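PDB 3OF7: guanine nucleotide exchange factor SRM1 from Saccharomyces cerevisiae, which promotes the exchange of GDP for GTP on the Ran-type GTPases GSP1 and GSP2, binds chromatin and controls RNA metabolism and transport. Local coordinates for residues Ser25-Ile31 and Arg64-Ile70; Glu85-Trp91 and Thr132-Arg138. All coordinates share one frame; numbering follows the deposited sequence. Where two conformers were deposited one is given.

Contact 1 (Ser25-Ile31 and Arg64-Ile70); sequences SVQPLDI and RDEAKII
R64 reaches D30 across the junction between two blades of the RCC1 beta-propeller: residues 25-31 run into strand 30-34 of one blade, residues 64-70 into the innermost strand, 69-74, of the next. The arginine chain bends at its third torsion (chi3 74°), which brings NH1 to D30 OD1 at 2.9 Å in a salt bridge. Carboxylate and guanidinium planes stand 76° apart, and the bond runs from NH1 to OD1 alone rather than as a flat bidentate pair. NH1 comes in on the syn side of OD1, which lies near the guanidinium plane; a water also joins OD1 to R64 N, while OD2 is taken by H432. Before its bend, the R64 chain passes the P28 backbone, CG lying 3.6 Å from P28 O. P28 CB meets the K68 backbone at CA, 3.8 Å away. Deeper in, I31 and I69 cross at about a right angle, and I31 CD1 rests 3.7 Å from I69 CG2. The backbones are joined directly and through water: L29 N donates to I69 O at 2.9 Å, and a water links L29 O to I69 N. At the far end S25 N donates to I70 O at 2.8 Å, with 174° at the hydrogen.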
loop_
_atom_site.group_PDB
_atom_site.type_symbol
_atom_site.label_atom_id
_atom_site.label_comp_id
_atom_site.label_asym_id
_atom_site.label_seq_id
_atom_site.Cartn_x
_atom_site.Cartn_y
_atom_site.Cartn_z
ATOM N N SER A 25 1.688 13.964 6.368
ATOM C CA SER A 25 2.598 15.039 6.043
ATOM C C SER A 25 2.236 16.266 6.887
ATOM O O SER A 25 1.051 16.556 7.103
ATOM C CB SER A 25 2.508 15.357 4.554
ATOM O OG SER A 25 3.343 16.440 4.213
ATOM N N VAL A 26 3.249 16.981 7.376
ATOM C CA VAL A 26 2.993 18.232 8.116
ATOM C C VAL A 26 2.510 19.318 7.149
ATOM O O VAL A 26 1.630 20.116 7.479
ATOM C CB VAL A 26 4.231 18.708 8.922
ATOM C CG1 VAL A 26 3.917 20.001 9.705
ATOM C CG2 VAL A 26 4.700 17.618 9.872
ATOM N N GLN A 27 3.067 19.320 5.941
ATOM C CA GLN A 27 2.711 20.291 4.917
ATOM C C GLN A 27 1.646 19.725 3.990
ATOM O O GLN A 27 1.704 18.543 3.642
ATOM C CB GLN A 27 3.931 20.631 4.061
ATOM C CG GLN A 27 5.237 20.826 4.804
ATOM C CD GLN A 27 6.415 20.907 3.843
ATOM O OE1 GLN A 27 6.556 21.879 3.113
ATOM N NE2 GLN A 27 7.259 19.876 3.835
ATOM N N PRO A 28 0.688 20.568 3.556
ATOM C CA PRO A 28 -0.245 20.127 2.517
ATOM C C PRO A 28 0.523 19.864 1.217
ATOM O O PRO A 28 1.583 20.466 0.990
ATOM C CB PRO A 28 -1.212 21.309 2.380
ATOM C CG PRO A 28 -0.431 22.488 2.869
ATOM C CD PRO A 28 0.432 21.962 3.969
ATOM N N LEU A 29 -0.003 18.966 0.387
ATOM C CA LEU A 29 0.760 18.411 -0.731
ATOM C C LEU A 29 0.144 18.694 -2.093
ATOM O O LEU A 29 -1.079 18.684 -2.242
ATOM C CB LEU A 29 0.870 16.882 -0.566
ATOM C CG LEU A 29 1.530 16.336 0.699
ATOM C CD1 LEU A 29 1.184 14.853 0.897
ATOM C CD2 LEU A 29 3.039 16.555 0.689
ATOM N N ASP A 30 0.997 18.927 -3.088
ATOM C CA ASP A 30 0.593 18.752 -4.480
ATOM C C ASP A 30 0.423 17.244 -4.688
ATOM O O ASP A 30 1.316 16.468 -4.348
ATOM C CB ASP A 30 1.675 19.276 -5.430
ATOM C CG ASP A 30 1.743 20.795 -5.467
ATOM O OD1 ASP A 30 0.702 21.463 -5.250
ATOM O OD2 ASP A 30 2.846 21.309 -5.722
ATOM N N ILE A 31 -0.717 16.840 -5.230
ATOM C CA ILE A 31 -0.994 15.421 -5.507
ATOM C C ILE A 31 -0.847 15.131 -7.005
ATOM O O ILE A 31 -1.391 15.849 -7.837
ATOM C CB ILE A 31 -2.423 15.015 -5.013
ATOM C CG1 ILE A 31 -2.596 15.303 -3.512
ATOM C CG2 ILE A 31 -2.757 13.538 -5.362
ATOM C CD1 ILE A 31 -1.612 14.582 -2.588
ATOM N N ARG A 64 -3.391 22.121 -3.594
ATOM C CA ARG A 64 -2.665 22.223 -2.332
ATOM C C ARG A 64 -3.149 23.350 -1.416
ATOM O O ARG A 64 -3.126 23.210 -0.186
ATOM C CB ARG A 64 -1.177 22.421 -2.637
ATOM C CG ARG A 64 -0.248 22.373 -1.439
ATOM C CD ARG A 64 1.177 22.765 -1.830
ATOM N NE ARG A 64 1.295 24.206 -2.052
ATOM C CZ ARG A 64 1.369 24.805 -3.241
ATOM N NH1 ARG A 64 1.352 24.104 -4.374
ATOM N NH2 ARG A 64 1.468 26.125 -3.295
ATOM N N ASP A 65 -3.580 24.457 -2.021
ATOM C CA ASP A 65 -3.969 25.655 -1.275
ATOM C C ASP A 65 -5.414 25.620 -0.776
ATOM O O ASP A 65 -5.817 26.466 0.021
ATOM C CB ASP A 65 -3.704 26.925 -2.103
ATOM C CG ASP A 65 -4.741 27.149 -3.198
ATOM O OD2 ASP A 65 -5.280 26.167 -3.754
ATOM N N GLU A 66 -6.194 24.655 -1.263
ATOM C CA GLU A 66 -7.604 24.554 -0.907
ATOM C C GLU A 66 -7.983 23.177 -0.349
ATOM O O GLU A 66 -8.505 23.072 0.772
ATOM C CB GLU A 66 -8.488 24.909 -2.107
ATOM C CG GLU A 66 -9.898 25.342 -1.724
ATOM N N ALA A 67 -7.743 22.127 -1.131
ATOM C CA ALA A 67 -8.008 20.765 -0.652
ATOM C C ALA A 67 -7.097 20.433 0.529
ATOM O O ALA A 67 -7.538 19.829 1.499
ATOM C CB ALA A 67 -7.844 19.750 -1.771
ATOM N N LYS A 68 -5.839 20.853 0.448
ATOM C CA LYS A 68 -4.868 20.698 1.547
ATOM C C LYS A 68 -4.728 19.245 2.011
ATOM O O LYS A 68 -4.808 18.929 3.211
ATOM C CB LYS A 68 -5.196 21.622 2.732
ATOM C CG LYS A 68 -5.254 23.110 2.360
ATOM C CD LYS A 68 -5.576 23.975 3.575
ATOM C CE LYS A 68 -5.517 25.464 3.233
ATOM N NZ LYS A 68 -6.038 26.302 4.360
ATOM N N ILE A 69 -4.500 18.371 1.040
ATOM C CA ILE A 69 -4.293 16.953 1.310
ATOM C C ILE A 69 -2.968 16.733 2.049
ATOM O O ILE A 69 -1.925 17.251 1.635
ATOM C CB ILE A 69 -4.326 16.134 0.002
ATOM C CG1 ILE A 69 -5.681 16.303 -0.713
ATOM C CG2 ILE A 69 -3.994 14.648 0.270
ATOM C CD1 ILE A 69 -6.926 15.996 0.165
ATOM N N ILE A 70 -3.024 15.974 3.147
ATOM C CA ILE A 70 -1.830 15.645 3.933
ATOM C C ILE A 70 -1.566 14.132 4.083
ATOM O O ILE A 70 -0.572 13.732 4.687
ATOM C CB ILE A 70 -1.871 16.323 5.333
ATOM C CG1 ILE A 70 -3.237 16.141 5.999
ATOM C CG2 ILE A 70 -1.587 17.819 5.202
ATOM C CD1 ILE A 70 -3.424 14.842 6.745
HETATM O O HOH W 1 -3.701 19.025 -1.665
HETATM O O HOH W 2 -1.883 21.333 -5.974
#

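Contact 2 (Glu85-Trp91 and Thr132-Arg138)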
loop_
_atom_site.group_PDB
_atom_site.type_symbol
_atom_site.label_atom_id
_atom_site.label_comp_id
_atom_site.label_asym_id
_atom_site.label_seq_id
_atom_site.Cartn_x
_atom_site.Cartn_y
_atom_site.Cartn_z
ATOM N N GLU A 85 -8.399 19.276 7.802
ATOM C CA GLU A 85 -9.508 19.248 8.754
ATOM C C GLU A 85 -10.065 17.836 8.934
ATOM O O GLU A 85 -11.152 17.633 9.491
ATOM C CB GLU A 85 -10.578 20.284 8.407
ATOM C CG GLU A 85 -10.084 21.715 8.612
ATOM C CD GLU A 85 -9.205 21.867 9.851
ATOM O OE1 GLU A 85 -8.062 22.363 9.722
ATOM O OE2 GLU A 85 -9.649 21.493 10.957
ATOM N N SER A 86 -9.262 16.856 8.522
ATOM C CA SER A 86 -9.579 15.435 8.666
ATOM C C SER A 86 -10.832 14.975 7.888
ATOM O O SER A 86 -11.485 13.994 8.265
ATOM C CB SER A 86 -9.654 15.046 10.151
ATOM O OG SER A 86 -9.679 13.641 10.312
ATOM N N ASN A 87 -11.161 15.668 6.800
ATOM C CA ASN A 87 -12.160 15.147 5.859
ATOM C C ASN A 87 -11.522 14.054 5.017
ATOM O O ASN A 87 -10.347 14.150 4.660
ATOM C CB ASN A 87 -12.695 16.231 4.929
ATOM C CG ASN A 87 -13.563 17.248 5.644
ATOM O OD1 ASN A 87 -14.620 16.922 6.201
ATOM N ND2 ASN A 87 -13.125 18.495 5.616
ATOM N N VAL A 88 -12.310 13.028 4.707
ATOM C CA VAL A 88 -11.871 11.937 3.845
ATOM C C VAL A 88 -12.380 12.128 2.417
ATOM O O VAL A 88 -13.594 12.251 2.183
ATOM C CB VAL A 88 -12.309 10.554 4.403
ATOM C CG1 VAL A 88 -11.805 9.415 3.516
ATOM C CG2 VAL A 88 -11.811 10.368 5.839
ATOM N N TRP A 89 -11.443 12.174 1.475
ATOM C CA TRP A 89 -11.741 12.268 0.057
ATOM C C TRP A 89 -11.579 10.875 -0.550
ATOM O O TRP A 89 -10.763 10.077 -0.078
ATOM C CB TRP A 89 -10.750 13.196 -0.635
ATOM C CG TRP A 89 -10.755 14.634 -0.185
ATOM C CD1 TRP A 89 -10.447 15.121 1.059
ATOM C CD2 TRP A 89 -11.052 15.771 -0.999
ATOM N NE1 TRP A 89 -10.549 16.499 1.069
ATOM C CE2 TRP A 89 -10.913 16.920 -0.183
ATOM C CE3 TRP A 89 -11.434 15.931 -2.337
ATOM C CZ2 TRP A 89 -11.149 18.217 -0.668
ATOM C CZ3 TRP A 89 -11.652 17.218 -2.820
ATOM C CH2 TRP A 89 -11.514 18.342 -1.986
ATOM N N SER A 90 -12.325 10.604 -1.617
ATOM C CA SER A 90 -12.233 9.315 -2.302
ATOM C C SER A 90 -12.474 9.465 -3.796
ATOM O O SER A 90 -13.178 10.383 -4.245
ATOM C CB SER A 90 -13.257 8.332 -1.720
ATOM O OG SER A 90 -14.580 8.758 -2.006
ATOM N N TRP A 91 -11.865 8.566 -4.563
ATOM C CA TRP A 91 -12.143 8.441 -5.989
ATOM C C TRP A 91 -11.735 7.055 -6.452
ATOM O O TRP A 91 -10.929 6.388 -5.798
ATOM C CB TRP A 91 -11.428 9.528 -6.804
ATOM C CG TRP A 91 -9.927 9.411 -6.842
ATOM C CD1 TRP A 91 -9.189 8.743 -7.771
ATOM C CD2 TRP A 91 -8.987 10.002 -5.932
ATOM N NE1 TRP A 91 -7.853 8.870 -7.496
ATOM C CE2 TRP A 91 -7.698 9.636 -6.370
ATOM C CE3 TRP A 91 -9.111 10.789 -4.778
ATOM C CZ2 TRP A 91 -6.533 10.039 -5.705
ATOM C CZ3 TRP A 91 -7.951 11.188 -4.115
ATOM C CH2 TRP A 91 -6.684 10.805 -4.577
ATOM N N THR A 132 -13.906 11.911 -10.204
ATOM C CA THR A 132 -13.584 13.212 -9.622
ATOM C C THR A 132 -13.487 13.086 -8.106
ATOM O O THR A 132 -14.476 12.732 -7.451
ATOM C CB THR A 132 -14.610 14.309 -10.018
ATOM O OG1 THR A 132 -14.698 14.392 -11.448
ATOM C CG2 THR A 132 -14.193 15.684 -9.457
ATOM N N PRO A 133 -12.291 13.358 -7.547
ATOM C CA PRO A 133 -12.100 13.324 -6.106
ATOM C C PRO A 133 -13.084 14.253 -5.425
ATOM O O PRO A 133 -13.263 15.385 -5.869
ATOM C CB PRO A 133 -10.677 13.862 -5.930
ATOM C CG PRO A 133 -9.993 13.452 -7.168
ATOM C CD PRO A 133 -11.023 13.625 -8.250
ATOM N N ALA A 134 -13.721 13.764 -4.370
ATOM C CA ALA A 134 -14.670 14.567 -3.602
ATOM C C ALA A 134 -14.720 14.062 -2.169
ATOM O O ALA A 134 -14.337 12.916 -1.891
ATOM C CB ALA A 134 -16.069 14.528 -4.249
ATOM N N LYS A 135 -15.215 14.906 -1.265
ATOM C CA LYS A 135 -15.262 14.569 0.152
ATOM C C LYS A 135 -16.434 13.670 0.488
ATOM O O LYS A 135 -17.543 13.872 -0.010
ATOM C CB LYS A 135 -15.329 15.829 1.014
ATOM C CG LYS A 135 -14.014 16.602 1.097
ATOM C CD LYS A 135 -14.138 17.880 1.921
ATOM C CE LYS A 135 -14.753 19.021 1.108
ATOM N NZ LYS A 135 -14.879 20.284 1.906
ATOM N N ILE A 136 -16.171 12.679 1.336
ATOM C CA ILE A 136 -17.220 11.933 2.018
ATOM C C ILE A 136 -17.858 12.911 3.014
ATOM O O ILE A 136 -17.139 13.634 3.717
ATOM C CB ILE A 136 -16.649 10.688 2.758
ATOM C CG1 ILE A 136 -16.067 9.683 1.752
ATOM C CG2 ILE A 136 -17.713 10.017 3.644
ATOM C CD1 ILE A 136 -15.384 8.485 2.394
ATOM N N PRO A 137 -19.202 12.965 3.053
ATOM C CA PRO A 137 -19.859 13.865 4.004
ATOM C C PRO A 137 -19.327 13.703 5.423
ATOM O O PRO A 137 -19.159 12.582 5.912
ATOM C CB PRO A 137 -21.332 13.455 3.910
ATOM C CG PRO A 137 -21.478 13.011 2.503
ATOM C CD PRO A 137 -20.178 12.306 2.166
ATOM N N ARG A 138 -19.057 14.831 6.070
ATOM C CA ARG A 138 -18.463 14.838 7.397
ATOM C C ARG A 138 -19.319 14.106 8.432
ATOM O O ARG A 138 -18.795 13.496 9.367
ATOM C CB ARG A 138 -18.206 16.278 7.831
ATOM C CG ARG A 138 -17.098 16.414 8.809
ATOM C CD ARG A 138 -16.666 17.856 8.963
ATOM N NE ARG A 138 -15.765 17.961 10.099
ATOM C CZ ARG A 138 -14.449 17.800 10.028
ATOM N NH1 ARG A 138 -13.866 17.545 8.858
ATOM N NH2 ARG A 138 -13.716 17.909 11.125
HETATM O O HOH W 3 -15.066 13.454 5.523
#
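W89 and K135 form an antiparallel non-hydrogen-bonded pair, with CA atoms 4.2 Å apart, and S90 and A134 the adjoining hydrogen-bonded pair. S90 N donates to A134 O, the return bond from A134 N is weak, and beyond the pair I136 N gives V88 O a nearly straight bond of 2.7 Å. A water continues the pairing between V88 N and I136 O. On the face carrying W89, the K135 chain crosses the indole obliquely and lays CG over the five-membered ring, 3.5 Å from its centroid and 17° off the normal, a CH-pi contact. CD, the next carbon, packs 3.7 Å from N87 CB, and the bend beyond it (chi3 -81°) turns CE back toward CZ2 of the W89 ring. The indole NE1 is taken up by D83. This is the outer edge of a four-stranded propeller blade: 134-135 is the last strand, added to 88-92 after a long excursion of the chain. P133, just before it, rests its CG over one face of the W91 ring, offset toward the rim, with P133 CB 3.6 Å from W91 CE3. On the side of S90, V88 and I136 lie side by side, pointing the same way, V88 CG1 against I136 CD1. R138, extended from CG to NE, grips E85 O end-on with NH1 (2.8 Å) and NH2 (3.1 Å), with E85 O close to the guanidinium plane. NH1 also donates to N87 OD1 at 2.8 Å; amide and guanidinium planes are 76° apart, and the nitrogen sits above the amide plane, not on a lone pair.

How the contacts relate
Contact 1 closes before contact 2 opens along the chain, and their centres lie about 13 Å apart on the same side of the molecule. Both reach one sheet, ordered 69-74, 78-83, 88-92, 134-135: residues 64-70 lead into its first strand, while contact 2 joins its last two. The two contacts touch through W89, whose CD1 lies 3.7 Å from I69 CD1 and whose CZ2 lies 3.8 Å from A67 CB. W89 thus carries the packing from the last strand pair to the entry of the first strand. L62 adds a shared neighbour, touching I31, I69, W89 and W91. Contact 1 thus joins neighbouring blades, whereas contact 2 completes one.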